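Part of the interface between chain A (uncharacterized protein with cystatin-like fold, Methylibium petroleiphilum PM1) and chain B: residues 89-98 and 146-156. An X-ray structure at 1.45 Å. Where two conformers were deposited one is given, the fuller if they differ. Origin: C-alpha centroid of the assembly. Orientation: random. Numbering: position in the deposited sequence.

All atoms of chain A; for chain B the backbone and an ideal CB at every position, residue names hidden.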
# COMPACT_ATOMS: atom_id res chain seq x y z
N ILE A 89 -4.84 3.56 -2.31
CA ILE A 89 -4.61 4.00 -3.67
C ILE A 89 -3.34 3.34 -4.20
O ILE A 89 -2.28 3.42 -3.52
CB ILE A 89 -4.39 5.54 -3.75
CG1 ILE A 89 -5.52 6.31 -3.01
CG2 ILE A 89 -4.22 6.00 -5.20
CD1 ILE A 89 -5.24 7.82 -2.88
N GLU A 90 -3.39 2.71 -5.37
CA GLU A 90 -2.18 2.25 -6.07
C GLU A 90 -1.91 3.36 -7.06
O GLU A 90 -2.83 3.80 -7.75
CB GLU A 90 -2.39 0.94 -6.82
CG GLU A 90 -1.16 0.32 -7.41
CD GLU A 90 -1.47 -0.91 -8.24
OE1 GLU A 90 -2.59 -0.96 -8.82
OE2 GLU A 90 -0.61 -1.80 -8.33
N TRP A 91 -0.68 3.87 -7.05
CA TRP A 91 -0.36 5.06 -7.80
C TRP A 91 0.96 4.94 -8.57
O TRP A 91 1.78 4.04 -8.31
CB TRP A 91 -0.31 6.28 -6.85
CG TRP A 91 0.59 6.07 -5.66
CD1 TRP A 91 0.17 5.77 -4.40
CD2 TRP A 91 2.03 6.11 -5.59
NE1 TRP A 91 1.24 5.59 -3.55
CE2 TRP A 91 2.40 5.82 -4.25
CE3 TRP A 91 3.04 6.40 -6.51
CZ2 TRP A 91 3.73 5.77 -3.82
CZ3 TRP A 91 4.37 6.35 -6.09
CH2 TRP A 91 4.69 6.03 -4.75
N THR A 92 1.18 5.88 -9.48
CA THR A 92 2.44 6.01 -10.18
C THR A 92 2.86 7.46 -10.06
O THR A 92 2.05 8.37 -10.28
CB THR A 92 2.36 5.61 -11.65
OG1 THR A 92 1.95 4.23 -11.73
CG2 THR A 92 3.72 5.78 -12.38
N HIS A 93 4.11 7.66 -9.70
CA HIS A 93 4.77 8.95 -9.66
C HIS A 93 5.76 8.96 -10.84
O HIS A 93 6.81 8.30 -10.81
CB HIS A 93 5.47 9.14 -8.31
CG HIS A 93 6.20 10.44 -8.17
ND1 HIS A 93 6.80 10.82 -6.98
CD2 HIS A 93 6.37 11.47 -9.03
CE1 HIS A 93 7.38 12.00 -7.17
NE2 HIS A 93 7.12 12.42 -8.40
N PHE A 94 5.41 9.66 -11.91
CA PHE A 94 6.27 9.82 -13.06
C PHE A 94 7.16 11.02 -12.79
O PHE A 94 6.68 12.13 -12.70
CB PHE A 94 5.46 10.07 -14.34
CG PHE A 94 4.71 8.87 -14.84
CD1 PHE A 94 5.37 7.89 -15.52
CD2 PHE A 94 3.35 8.73 -14.60
CE1 PHE A 94 4.69 6.75 -15.98
CE2 PHE A 94 2.66 7.60 -15.06
CZ PHE A 94 3.36 6.62 -15.73
N LYS A 95 8.46 10.77 -12.64
CA LYS A 95 9.43 11.86 -12.44
C LYS A 95 9.88 12.21 -13.85
O LYS A 95 10.97 11.86 -14.30
CB LYS A 95 10.58 11.38 -11.56
CG LYS A 95 10.11 11.06 -10.17
CD LYS A 95 11.21 10.38 -9.43
CE LYS A 95 10.83 10.03 -8.09
NZ LYS A 95 12.09 9.43 -7.55
N THR A 96 9.03 12.94 -14.55
CA THR A 96 9.14 13.14 -15.96
C THR A 96 10.49 13.61 -16.41
O THR A 96 11.09 13.06 -17.37
CB THR A 96 8.04 14.12 -16.44
OG1 THR A 96 6.79 13.71 -15.88
CG2 THR A 96 7.96 14.17 -18.00
N ASN A 97 10.99 14.65 -15.74
CA ASN A 97 12.22 15.29 -16.21
C ASN A 97 13.46 14.46 -15.94
O ASN A 97 14.52 14.76 -16.51
CB ASN A 97 12.34 16.67 -15.59
CG ASN A 97 11.22 17.61 -16.00
OD1 ASN A 97 10.48 17.38 -16.96
ND2 ASN A 97 11.09 18.68 -15.23
N GLN A 98 13.35 13.44 -15.13
CA GLN A 98 14.44 12.49 -14.84
C GLN A 98 14.28 11.19 -15.63
O GLN A 98 15.15 10.29 -15.55
CB GLN A 98 14.47 12.14 -13.36
CG GLN A 98 14.80 13.32 -12.49
CD GLN A 98 14.80 12.96 -11.03
OE1 GLN A 98 14.08 12.04 -10.58
NE2 GLN A 98 15.59 13.71 -10.25
N UNK B 146 -3.52 -1.97 -18.65
CA UNK B 146 -4.06 -0.63 -18.84
C UNK B 146 -3.44 0.46 -18.01
O UNK B 146 -3.99 1.53 -17.88
CB UNK B 146 -5.56 -0.65 -18.55
N UNK B 147 -2.31 0.18 -17.37
CA UNK B 147 -1.61 1.21 -16.62
C UNK B 147 -0.77 2.06 -17.57
O UNK B 147 -0.25 1.54 -18.55
CB UNK B 147 -0.73 0.59 -15.53
N UNK B 148 -0.61 3.35 -17.27
CA UNK B 148 0.28 4.16 -18.11
C UNK B 148 1.67 3.68 -17.84
O UNK B 148 2.02 3.33 -16.68
CB UNK B 148 0.15 5.66 -17.84
N UNK B 149 2.47 3.69 -18.87
CA UNK B 149 3.85 3.31 -18.81
C UNK B 149 4.80 4.48 -19.03
O UNK B 149 5.94 4.41 -18.66
CB UNK B 149 4.12 2.21 -19.84
N UNK B 150 4.31 5.55 -19.64
CA UNK B 150 5.08 6.74 -19.93
C UNK B 150 4.36 7.93 -19.32
O UNK B 150 3.10 8.00 -19.34
CB UNK B 150 5.28 6.92 -21.44
N UNK B 151 5.11 8.89 -18.78
CA UNK B 151 4.47 10.03 -18.16
C UNK B 151 3.55 10.77 -19.16
O UNK B 151 3.92 11.04 -20.30
CB UNK B 151 5.53 10.98 -17.60
N UNK B 152 2.32 11.12 -18.70
CA UNK B 152 1.47 11.99 -19.51
C UNK B 152 2.01 13.40 -19.72
O UNK B 152 1.63 14.02 -20.69
CB UNK B 152 0.09 12.08 -18.86
N UNK B 153 2.92 13.83 -18.84
CA UNK B 153 3.41 15.19 -18.93
C UNK B 153 4.50 15.37 -19.97
O UNK B 153 5.43 14.57 -20.02
CB UNK B 153 3.93 15.64 -17.56
N UNK B 154 4.43 16.43 -20.74
CA UNK B 154 5.51 16.72 -21.69
C UNK B 154 6.80 17.00 -20.92
O UNK B 154 6.79 17.76 -19.94
CB UNK B 154 5.15 17.91 -22.59
N UNK B 155 7.91 16.30 -21.28
CA UNK B 155 9.14 16.57 -20.56
C UNK B 155 9.63 18.01 -20.79
O UNK B 155 9.40 18.59 -21.83
CB UNK B 155 10.22 15.57 -20.98
N UNK B 156 10.29 18.56 -19.77
CA UNK B 156 10.81 19.92 -19.83
C UNK B 156 11.97 19.97 -20.83
O UNK B 156 12.11 20.96 -21.57
OXT UNK B 156 12.77 19.01 -20.94
CB UNK B 156 11.26 20.39 -18.45

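Position 146 has phi/psi 85/12, and nothing of the 89-98 stretch lies within 5.5 Å of the ideal CB. The positive phi by itself favours glycine, and the residue is G146(B).

At 147 the CA-to-CB bond points toward chain A, yet nothing of the 89-98 stretch lies within 5.5 Å of the ideal CB. The distant offer is the carboxylate of E90(A), so a long side chain ending in a donor would suit: tyrosine, lysine or arginine. Y147(B) is deposited; its OH donates a hydrogen bond to E90(A) OE1 at 2.6 Å, the acceptor lying near the plane of the ring.

Position 148 also points toward chain A, its ideal CB 4.0 Å from F94(A) CZ. Aliphatic groups or the stem of a longer chain would fit against the ring tip. R148(B) uses its stem: CB is 3.7 Å from F94(A) CZ, while the end of the side chain leads away.

Positions 149 and 150 point away and constrain little; they hold V149(B) and T150(B), with V149(B) O 3.8 Å from F94(A) CE1, at the ring edge.

Position 151 is tightly confined. Its CB points sideways, and the ideal CB is 3.4 Å from F94(A) CB, which is tight, and 3.5 Å from T96(A) OG1. A small residue is indicated: alanine, or serine to exploit the hydroxyl. S151(B) donates from OG to T96(A) OG1 at 2.7 Å. The same OG accepts a hydrogen bond from the backbone N of position 153 at 3.1 Å, so it also braces its own loop. The CA of S151(B) sits 3.7 Å from the centroid of the F94(A) ring, 21° off the normal, a CH-pi contact over the face.

At 152, phi -65° admits proline among many residues, and the ideal CB, pointing sideways, has nothing of the other stretch within 5.5 Å. P152(B) places CD 3.9 Å from F94(A) CD2, an apolar contact.

Position 153 points toward chain A, with its ideal CB 3.8 Å from T96(A) OG1; a chain that can extend past the threonine would do. R153(B) has chi1 and chi2 both t, and its guanidinium is bonded elsewhere in the structure.

Position 154 points away, so a polar residue is easy; K154(B) is extended, and its O receives a hydrogen bond at 2.8 Å from a water that also donates to N97(A) OD1 at 2.7 Å.

At 155 the ideal CB is 4.0 Å from T96(A) CG2, favouring a compact apolar group. P155(B) brings its CA to 3.7 Å from T96(A) CG2.

Position 156 has its ideal CB 3.4 Å from N97(A) OD1, so a small side chain suits. A156(B), the C-terminal residue, donates from N to N97(A) OD1 at 3.1 Å (163°).

Chain B 146-156: GYRVTSPRKPA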
# COMPACT_ATOMS: atom_id res chain seq x y z
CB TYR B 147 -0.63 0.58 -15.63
CG TYR B 147 -1.25 -0.12 -14.43
CD1 TYR B 147 -2.05 -1.24 -14.57
CD2 TYR B 147 -0.90 0.24 -13.14
CE1 TYR B 147 -2.59 -1.90 -13.47
CE2 TYR B 147 -1.40 -0.43 -12.04
CZ TYR B 147 -2.25 -1.48 -12.18
OH TYR B 147 -2.77 -2.17 -11.10
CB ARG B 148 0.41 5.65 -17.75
CG ARG B 148 -0.70 6.49 -17.50
CD ARG B 148 -1.79 6.67 -18.50
NE ARG B 148 -2.80 6.89 -17.45
CZ ARG B 148 -3.29 8.04 -17.03
NH1 ARG B 148 -3.09 9.18 -17.69
NH2 ARG B 148 -4.09 8.01 -15.99
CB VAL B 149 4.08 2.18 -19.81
CG1 VAL B 149 5.52 2.07 -20.21
CG2 VAL B 149 3.51 0.87 -19.23
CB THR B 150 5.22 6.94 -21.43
OG1 THR B 150 5.83 5.76 -22.00
CG2 THR B 150 6.09 8.15 -21.75
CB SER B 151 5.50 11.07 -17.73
OG SER B 151 4.86 12.14 -17.05
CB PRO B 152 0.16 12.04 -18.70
CG PRO B 152 0.16 10.77 -17.95
CD PRO B 152 1.59 10.60 -17.53
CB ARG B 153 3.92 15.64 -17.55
CG ARG B 153 4.15 17.15 -17.48
CD ARG B 153 4.81 17.59 -16.18
NE ARG B 153 4.04 17.34 -14.94
CZ ARG B 153 3.06 18.14 -14.49
NH1 ARG B 153 2.65 19.17 -15.18
NH2 ARG B 153 2.48 17.84 -13.34
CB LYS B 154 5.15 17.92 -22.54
CG LYS B 154 6.15 18.19 -23.66
CD LYS B 154 5.68 19.35 -24.45
CE LYS B 154 6.70 19.73 -25.56
NZ LYS B 154 6.26 20.90 -26.35
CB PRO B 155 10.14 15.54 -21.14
CG PRO B 155 9.32 14.55 -21.89
CD PRO B 155 8.08 15.28 -22.33
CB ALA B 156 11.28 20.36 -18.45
O HOH W 1 7.83 17.94 -17.34
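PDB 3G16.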